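Local structure of Beta/alpha-amylase (Paenibacillus polymyxa, 3VOC) at residues Gly21-Lys24 and Lys25-Thr29; Val42-Gly45 and Tyr46-Ser49; Lys61-Ala64 and Asn65-Glu69; Glu402-Gly405 and Phe406-Ile410. The protein hydrolyses alpha-1,4-glucosidic linkages of starch-like polysaccharides, this chain being the family 14 beta-amylase part, which releases maltose from non-reducing ends. All blocks are in the same frame, centred on the assembly; numbering follows the deposited sequence.

Interaction 1. Residues Gly21-Lys24 and Lys25-Thr29; sequences GSFK and KQLQT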
# COMPACT_ATOMS: atom_id res chain seq x y z
N GLY A 21 -18.48 -22.49 -7.32
CA GLY A 21 -18.90 -22.68 -8.70
C GLY A 21 -19.00 -21.36 -9.43
O GLY A 21 -18.59 -21.26 -10.59
N SER A 22 -19.55 -20.36 -8.76
CA SER A 22 -19.66 -19.00 -9.32
C SER A 22 -18.29 -18.39 -9.62
O SER A 22 -18.04 -17.86 -10.71
CB SER A 22 -20.43 -18.09 -8.36
OG SER A 22 -20.33 -16.72 -8.74
N PHE A 23 -17.40 -18.46 -8.64
CA PHE A 23 -16.06 -17.91 -8.78
C PHE A 23 -15.32 -18.61 -9.91
O PHE A 23 -14.64 -17.96 -10.70
CB PHE A 23 -15.31 -18.05 -7.45
CG PHE A 23 -13.94 -17.46 -7.45
CD1 PHE A 23 -13.71 -16.18 -7.96
CD2 PHE A 23 -12.86 -18.18 -6.93
CE1 PHE A 23 -12.43 -15.62 -7.95
CE2 PHE A 23 -11.57 -17.62 -6.91
CZ PHE A 23 -11.36 -16.35 -7.42
N LYS A 24 -15.47 -19.94 -10.00
CA LYS A 24 -14.86 -20.70 -11.10
C LYS A 24 -15.35 -20.25 -12.50
O LYS A 24 -14.56 -20.19 -13.43
CB LYS A 24 -15.05 -22.21 -10.92
CG LYS A 24 -14.21 -22.80 -9.79
CD LYS A 24 -14.42 -24.29 -9.69
CE LYS A 24 -13.60 -24.88 -8.54
NZ LYS A 24 -13.35 -26.35 -8.72
N LYS A 25 -16.64 -19.96 -12.64
CA LYS A 25 -17.19 -19.40 -13.88
C LYS A 25 -16.54 -18.06 -14.23
O LYS A 25 -16.20 -17.79 -15.40
CB LYS A 25 -18.71 -19.21 -13.78
CG LYS A 25 -19.51 -20.51 -13.87
CD LYS A 25 -21.02 -20.26 -13.70
CE LYS A 25 -21.68 -21.54 -13.22
NZ LYS A 25 -23.11 -21.38 -12.84
N GLN A 26 -16.38 -17.21 -13.21
CA GLN A 26 -15.71 -15.92 -13.41
C GLN A 26 -14.27 -16.11 -13.87
O GLN A 26 -13.81 -15.42 -14.78
CB GLN A 26 -15.73 -15.08 -12.15
CG GLN A 26 -17.08 -14.52 -11.74
CD GLN A 26 -16.98 -13.75 -10.43
OE1 GLN A 26 -16.46 -14.27 -9.45
NE2 GLN A 26 -17.43 -12.50 -10.43
N LEU A 27 -13.57 -17.04 -13.22
CA LEU A 27 -12.17 -17.31 -13.58
C LEU A 27 -12.04 -17.78 -15.02
O LEU A 27 -11.18 -17.30 -15.75
CB LEU A 27 -11.55 -18.33 -12.62
CG LEU A 27 -11.40 -17.90 -11.16
CD1 LEU A 27 -10.88 -19.08 -10.34
CD2 LEU A 27 -10.46 -16.69 -11.05
N GLN A 28 -12.90 -18.72 -15.43
CA GLN A 28 -12.88 -19.25 -16.80
C GLN A 28 -13.06 -18.14 -17.83
O GLN A 28 -12.33 -18.06 -18.82
CB GLN A 28 -13.96 -20.31 -17.00
CG GLN A 28 -13.74 -21.56 -16.20
CD GLN A 28 -15.03 -22.35 -15.98
OE1 GLN A 28 -16.01 -22.22 -16.74
NE2 GLN A 28 -15.03 -23.17 -14.93
N THR A 29 -14.05 -17.28 -17.60
CA THR A 29 -14.30 -16.15 -18.48
C THR A 29 -13.08 -15.21 -18.56
O THR A 29 -12.67 -14.83 -19.66
CB THR A 29 -15.59 -15.42 -18.08
OG1 THR A 29 -16.70 -16.32 -18.24
CG2 THR A 29 -15.82 -14.18 -18.94
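Phe23 O accepts the amide hydrogen of Leu27 N at 2.9 Å, the shortest of four i to i+4 backbone bonds that run from Gly21-Lys24 to Lys25-Gln28. The same two residues also meet through their side chains. Leu27 lays its CD1 methyl over one face of the Phe23 ring, 4.0 Å from the centroid and 20° off the normal, a CH-pi contact displaced toward the rim. Its second methyl, CD2, lies on the same side, 3.8 Å from Phe23 CZ, so both leucine branches rest against one face. With CG of Phe23 turned opposite the backbone N (chi1 -177°), the ring leans along the helix and over the next turn. This is helix 20-32, the helical arm of the beta-alpha-beta unit between strands 7-11 and 37-43 of the TIM barrel, and the Phe23-Leu27 side faces helix 58-69. A different partner stands at the rim of the phenyl group: Gln26 OE1 lies in the ring plane, 3.7 Å from Phe23 CD1, with the amide turned 74° to the ring. That amide is held beyond this helix, where NE2 donates to Val393 O and Asn390 OD1, while OE1 bonds to a Tris molecule probably left from crystallisation. Replacing Phe23 by an alanine would probably leave the Leu27 methyls without the face they rest on and open a gap toward helix 58-69. On the outer side, Gln28 starts beside its own backbone N, which sets CG 3.2 Å from Lys24 O; the chain then runs on extended.

Interaction 2. Residues Val42-Gly45 and Tyr46-Ser49; sequences VWWG and YVES. With CA (calcium ion), chain B.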
# COMPACT_ATOMS: atom_id res chain seq x y z
N VAL A 42 -4.39 -11.93 0.72
CA VAL A 42 -4.26 -13.10 1.61
C VAL A 42 -4.26 -12.52 3.01
O VAL A 42 -3.23 -12.06 3.53
CB VAL A 42 -3.00 -13.94 1.27
CG1 VAL A 42 -2.88 -15.18 2.16
CG2 VAL A 42 -3.02 -14.35 -0.22
N TRP A 43 -5.46 -12.47 3.59
CA TRP A 43 -5.68 -11.72 4.85
C TRP A 43 -4.97 -12.36 6.06
O TRP A 43 -5.22 -13.52 6.39
CB TRP A 43 -7.18 -11.58 5.14
CG TRP A 43 -7.89 -10.74 4.14
CD1 TRP A 43 -8.74 -11.16 3.17
CD2 TRP A 43 -7.79 -9.31 4.00
NE1 TRP A 43 -9.19 -10.09 2.43
CE2 TRP A 43 -8.62 -8.94 2.92
CE3 TRP A 43 -7.07 -8.31 4.68
CZ2 TRP A 43 -8.75 -7.61 2.48
CZ3 TRP A 43 -7.21 -6.98 4.26
CH2 TRP A 43 -8.05 -6.65 3.17
N TRP A 44 -4.13 -11.59 6.74
CA TRP A 44 -3.51 -12.07 7.97
C TRP A 44 -4.56 -12.62 8.95
O TRP A 44 -4.36 -13.69 9.57
CB TRP A 44 -2.70 -10.96 8.63
CG TRP A 44 -1.66 -11.46 9.61
CD1 TRP A 44 -1.29 -12.78 9.85
CD2 TRP A 44 -0.83 -10.65 10.46
NE1 TRP A 44 -0.30 -12.82 10.80
CE2 TRP A 44 0.00 -11.53 11.18
CE3 TRP A 44 -0.71 -9.26 10.67
CZ2 TRP A 44 0.94 -11.07 12.11
CZ3 TRP A 44 0.23 -8.81 11.57
CH2 TRP A 44 1.04 -9.71 12.29
N GLY A 45 -5.68 -11.90 9.06
CA GLY A 45 -6.78 -12.25 9.96
C GLY A 45 -7.43 -13.59 9.64
O GLY A 45 -8.04 -14.20 10.51
N TYR A 46 -7.29 -14.04 8.39
CA TYR A 46 -7.80 -15.34 7.95
C TYR A 46 -6.84 -16.48 8.24
O TYR A 46 -7.27 -17.62 8.42
CB TYR A 46 -8.04 -15.35 6.44
CG TYR A 46 -9.35 -14.76 5.95
CD1 TYR A 46 -10.13 -13.95 6.77
CD2 TYR A 46 -9.77 -14.97 4.63
CE1 TYR A 46 -11.33 -13.38 6.30
CE2 TYR A 46 -10.97 -14.41 4.15
CZ TYR A 46 -11.73 -13.62 4.99
OH TYR A 46 -12.90 -13.04 4.53
N VAL A 47 -5.53 -16.20 8.21
CA VAL A 47 -4.56 -17.28 8.14
C VAL A 47 -3.76 -17.52 9.42
O VAL A 47 -3.10 -18.54 9.54
CB VAL A 47 -3.58 -17.13 6.93
CG1 VAL A 47 -4.36 -17.02 5.62
CG2 VAL A 47 -2.65 -15.91 7.12
N GLU A 48 -3.79 -16.57 10.35
CA GLU A 48 -3.13 -16.76 11.65
C GLU A 48 -4.06 -16.24 12.76
O GLU A 48 -3.63 -15.53 13.65
CB GLU A 48 -1.76 -16.06 11.66
CG GLU A 48 -0.79 -16.54 12.75
CD GLU A 48 0.55 -15.80 12.75
OE1 GLU A 48 0.88 -15.09 11.76
OE2 GLU A 48 1.29 -15.91 13.76
N SER A 49 -5.33 -16.63 12.70
CA SER A 49 -6.35 -16.06 13.58
C SER A 49 -6.38 -16.71 14.96
O SER A 49 -6.69 -16.06 15.96
CB SER A 49 -7.75 -16.14 12.96
OG SER A 49 -8.18 -17.50 12.85
CA CA B . 3.46 -15.21 14.34
O HOH W 1 3.41 -14.59 12.08
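Trp43 overlaps the Tyr46 ring with its CB and the near edge of its indole: CB lies over the phenol face, 4.3 Å from the centroid, and CD1 stands above the rim of that face. The five-membered ring and the phenol form an edge-to-face pair, their planes 61° apart. The short helix 44-47 starts here, with Trp43 as N-cap residue; its O accepts from Tyr46 N at 2.9 Å and weakly from Val47 N. Trp44 O in turn receives both Val47 N and Glu48 N.
The polar half of the contact serves the calcium ion. Trp44 NE1 donates to Glu48 OE1 at 2.7 Å in a straight bond (180°), the oxygen lying in the indole plane while the nitrogen approaches from above the carboxylate plane. A calcium-bound water also donates to OE1, and Glu48 OE2 binds the metal at 2.4 Å, so each carboxylate oxygen has a fixed task and Trp44 acts as a second-shell support. A phenylalanine in place of Trp44 would probably leave OE1 with one donor fewer and the carboxylate freer to turn beside the metal. Asp52, Asn53, Gln132 and Glu135 complete the site. Trp44 and Val47 pack on Leu136 of helix 127-144, Tyr46 rests on Tyr60 of helix 58-69, and Val42 pairs through its backbone with strand 73-79 of the barrel.

Interaction 3. Residues Lys61-Ala64 and Asn65-Glu69; sequences KTYA and NAVKE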
# COMPACT_ATOMS: atom_id res chain seq x y z
N LYS A 61 -5.49 -22.29 -0.07
CA LYS A 61 -5.10 -23.42 -0.92
C LYS A 61 -6.27 -23.74 -1.86
O LYS A 61 -6.07 -23.95 -3.06
CB LYS A 61 -4.70 -24.63 -0.07
CG LYS A 61 -3.26 -24.56 0.44
CD LYS A 61 -3.00 -25.56 1.56
CE LYS A 61 -1.50 -25.56 1.97
NZ LYS A 61 -1.31 -26.12 3.37
N THR A 62 -7.49 -23.72 -1.34
CA THR A 62 -8.68 -23.89 -2.20
C THR A 62 -8.77 -22.81 -3.28
O THR A 62 -9.04 -23.10 -4.45
CB THR A 62 -9.97 -23.90 -1.36
OG1 THR A 62 -9.88 -24.92 -0.35
CG2 THR A 62 -11.19 -24.17 -2.24
N TYR A 63 -8.59 -21.56 -2.85
CA TYR A 63 -8.59 -20.42 -3.75
C TYR A 63 -7.54 -20.62 -4.84
O TYR A 63 -7.85 -20.55 -6.03
CB TYR A 63 -8.31 -19.17 -2.93
CG TYR A 63 -8.55 -17.84 -3.60
CD1 TYR A 63 -9.39 -16.90 -3.00
CD2 TYR A 63 -7.92 -17.50 -4.81
CE1 TYR A 63 -9.60 -15.65 -3.58
CE2 TYR A 63 -8.14 -16.24 -5.40
CZ TYR A 63 -8.97 -15.32 -4.78
OH TYR A 63 -9.18 -14.06 -5.33
N ALA A 64 -6.30 -20.90 -4.42
CA ALA A 64 -5.21 -21.09 -5.37
C ALA A 64 -5.48 -22.27 -6.31
O ALA A 64 -5.18 -22.18 -7.51
CB ALA A 64 -3.86 -21.26 -4.64
N ASN A 65 -6.04 -23.35 -5.77
CA ASN A 65 -6.44 -24.50 -6.59
C ASN A 65 -7.43 -24.13 -7.70
O ASN A 65 -7.29 -24.58 -8.83
CB ASN A 65 -7.06 -25.60 -5.73
CG ASN A 65 -6.03 -26.38 -4.94
OD1 ASN A 65 -4.84 -26.24 -5.16
ND2 ASN A 65 -6.50 -27.19 -3.98
N ALA A 66 -8.44 -23.33 -7.36
CA ALA A 66 -9.43 -22.86 -8.34
C ALA A 66 -8.76 -22.02 -9.45
O ALA A 66 -9.01 -22.22 -10.66
CB ALA A 66 -10.56 -22.07 -7.66
N VAL A 67 -7.88 -21.12 -9.03
CA VAL A 67 -7.15 -20.25 -9.98
C VAL A 67 -6.29 -21.11 -10.92
O VAL A 67 -6.34 -20.94 -12.14
CB VAL A 67 -6.34 -19.14 -9.24
CG1 VAL A 67 -5.36 -18.41 -10.19
CG2 VAL A 67 -7.28 -18.14 -8.57
N LYS A 68 -5.55 -22.06 -10.34
CA LYS A 68 -4.72 -23.00 -11.11
C LYS A 68 -5.54 -23.83 -12.10
O LYS A 68 -5.15 -23.98 -13.26
CB LYS A 68 -4.02 -23.97 -10.14
CG LYS A 68 -3.15 -24.99 -10.84
CD LYS A 68 -2.51 -25.92 -9.84
CE LYS A 68 -1.63 -26.91 -10.56
NZ LYS A 68 -2.43 -28.03 -11.16
N GLU A 69 -6.67 -24.36 -11.64
CA GLU A 69 -7.55 -25.20 -12.46
C GLU A 69 -8.11 -24.44 -13.67
O GLU A 69 -8.31 -25.03 -14.74
CB GLU A 69 -8.65 -25.81 -11.58
CG GLU A 69 -9.76 -26.56 -12.35
CD GLU A 69 -10.95 -26.97 -11.46
OE1 GLU A 69 -11.47 -26.12 -10.72
OE2 GLU A 69 -11.35 -28.15 -11.53
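Lys61 and Asn65 form one of four successive i to i+4 pairs within helix 58-69, which lies on the outside of the TIM barrel and follows strand 37-43 and precedes strand 73-79 in the chain. The backbone bonds come first: Asn65 N, Ala66 N, Val67 N and Lys68 N donate to Lys61 O, Thr62 O, Tyr63 O and Ala64 O respectively. The shortest, from Asn65 N to Lys61 O, measures 2.8 Å. The longest, from Val67 N to Tyr63 O, measures 3.1 Å.
The apolar contact is a single pair on the buried side. Val67 brings its CG2 methyl obliquely to the Tyr63 ring, 3.8 Å from CE2 and 3.9 Å from CD2, so one side of the phenol is touched and the hydroxyl end is not. Tyr63 CG stands beside its carbonyl carbon (chi1 -167°), which brings the CD2-CE2 flank of the ring to Val67, while the ring also packs on Ile38 and Thr40 of strand 37-43 and meets Trp74 of strand 73-79. Ala64 and Ala66 offer no more than a methyl group, and Ala64 packs on Trp74 and Tyr147.
Polar side chains look elsewhere for partners: Lys61 NZ bonds to Asn143 OD1, Thr62 OG1 to Ser58 O, and Asn65 OD1 to the hydroxyl of Tyr147. The Asn65 amide nevertheless folds back over the preceding turn, its CG 3.1 Å from Lys61 O.

Interaction 4. Residues Glu402-Gly405 and Phe406-Ile410; sequences ELSG and FKQYI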
# COMPACT_ATOMS: atom_id res chain seq x y z
N GLU A 402 -17.92 -3.83 -19.62
CA GLU A 402 -16.56 -3.27 -19.60
C GLU A 402 -15.46 -4.24 -20.01
O GLU A 402 -14.32 -3.83 -20.27
CB GLU A 402 -16.24 -2.67 -18.22
CG GLU A 402 -17.17 -1.53 -17.77
CD GLU A 402 -17.31 -0.40 -18.82
OE1 GLU A 402 -16.32 -0.09 -19.53
OE2 GLU A 402 -18.41 0.17 -18.93
N LEU A 403 -15.77 -5.54 -20.04
CA LEU A 403 -14.74 -6.52 -20.35
C LEU A 403 -14.13 -6.28 -21.72
O LEU A 403 -12.92 -6.42 -21.90
CB LEU A 403 -15.25 -7.96 -20.23
CG LEU A 403 -14.22 -9.09 -20.38
CD1 LEU A 403 -12.92 -8.82 -19.62
CD2 LEU A 403 -14.84 -10.39 -19.88
N SER A 404 -14.98 -5.93 -22.69
CA SER A 404 -14.52 -5.71 -24.05
C SER A 404 -13.46 -4.60 -24.13
O SER A 404 -12.38 -4.81 -24.70
CB SER A 404 -15.72 -5.41 -24.97
OG SER A 404 -15.26 -5.22 -26.29
N GLY A 405 -13.75 -3.43 -23.55
CA GLY A 405 -12.77 -2.33 -23.46
C GLY A 405 -11.50 -2.70 -22.69
O GLY A 405 -10.39 -2.34 -23.10
N PHE A 406 -11.65 -3.40 -21.56
CA PHE A 406 -10.48 -3.84 -20.82
C PHE A 406 -9.60 -4.71 -21.73
O PHE A 406 -8.40 -4.51 -21.82
CB PHE A 406 -10.86 -4.59 -19.53
CG PHE A 406 -9.66 -5.03 -18.70
CD1 PHE A 406 -8.74 -4.08 -18.22
CD2 PHE A 406 -9.45 -6.38 -18.41
CE1 PHE A 406 -7.62 -4.48 -17.45
CE2 PHE A 406 -8.33 -6.79 -17.64
CZ PHE A 406 -7.42 -5.83 -17.16
N LYS A 407 -10.24 -5.63 -22.45
CA LYS A 407 -9.50 -6.48 -23.38
C LYS A 407 -8.85 -5.68 -24.52
O LYS A 407 -7.69 -5.91 -24.85
CB LYS A 407 -10.41 -7.57 -23.94
CG LYS A 407 -9.64 -8.72 -24.57
CD LYS A 407 -10.56 -9.69 -25.29
CE LYS A 407 -9.76 -10.61 -26.15
NZ LYS A 407 -10.69 -11.55 -26.78
N GLN A 408 -9.59 -4.76 -25.12
CA GLN A 408 -9.09 -4.01 -26.28
C GLN A 408 -7.96 -3.06 -25.93
O GLN A 408 -7.01 -2.91 -26.69
CB GLN A 408 -10.22 -3.23 -26.95
CG GLN A 408 -11.26 -4.15 -27.58
CD GLN A 408 -11.90 -3.59 -28.82
OE1 GLN A 408 -11.21 -3.10 -29.73
NE2 GLN A 408 -13.22 -3.67 -28.89
N TYR A 409 -8.05 -2.42 -24.77
CA TYR A 409 -7.07 -1.39 -24.40
C TYR A 409 -5.87 -1.95 -23.64
O TYR A 409 -4.74 -1.48 -23.82
CB TYR A 409 -7.75 -0.31 -23.56
CG TYR A 409 -8.53 0.66 -24.40
CD1 TYR A 409 -7.87 1.61 -25.18
CD2 TYR A 409 -9.93 0.64 -24.41
CE1 TYR A 409 -8.58 2.52 -25.97
CE2 TYR A 409 -10.65 1.54 -25.20
CZ TYR A 409 -9.97 2.48 -25.97
OH TYR A 409 -10.66 3.38 -26.74
N ILE A 410 -6.13 -2.93 -22.79
CA ILE A 410 -5.13 -3.37 -21.82
C ILE A 410 -4.62 -4.78 -22.06
O ILE A 410 -3.40 -4.99 -22.18
CB ILE A 410 -5.63 -3.23 -20.35
CG1 ILE A 410 -6.26 -1.85 -20.09
CG2 ILE A 410 -4.51 -3.55 -19.37
CD1 ILE A 410 -5.36 -0.64 -20.38
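Phe406 donates its backbone N to Glu402 O at 3.0 Å and turns its ring away from the preceding turn. The ring is touched by Leu403 at its edge, where CD1 of the leucine lies near the ring plane, a loose 4.4 Å from Phe406 CD2. Its first torsion (chi1 -178°) sends the phenyl group toward the barrel wall, against Ala8 and Val10 of the first strand and Phe384 and Leu386 of the last, the place where the eight-stranded TIM barrel closes on itself. Lys407 follows, bonding through N to Leu403 O at 2.8 Å; its extended chain leads away, and just CB stays near the earlier turn. Gln408 N bonds to Ser404 O; its CG, set beside the backbone N, lies 3.2 Å from that oxygen, and the bend at chi2 then directs the amide. Its NE2 stands near Ser404 OG, but at 3.7 Å. Tyr409 N donates to Gly405 O at 2.9 Å, and the ring presents its edge to the same oxygen, with CD2 3.3 Å away, before running on to Gln370 and Glu373 of helix 367-378. Ile410 comes last, where the helix widens into a pi-type turn; its N still bonds to Phe406 O, and its side chain packs on Ile372 and Phe384. Chemically, backbone bonding does nearly all the work between the two turns, while Tyr409 and Ile410 spend apolar surface on helix 367-378, and the helix covers the join between the first and last strands through Phe406.

Overall arrangement
Interactions 1, 2, 3 and 4 come in series along the chain and illustrate how local helical contacts are tied together around one TIM barrel. Interactions 1 and 3, centres about 11 Å apart, are joined directly: Lys24 NZ makes a salt bridge with Glu69 OE1 and the rings of Phe23 and Tyr63 pack edge-to-face, binding helix 20-32 to helix 58-69. Interaction 4 touches interaction 1 through Leu403 and Thr29, so the C-terminal helix flanks the first one where the barrel closes. Interaction 2, about 33 Å from interaction 4 between centres, lies at the end of strand 37-43, where the chain turns toward the calcium site.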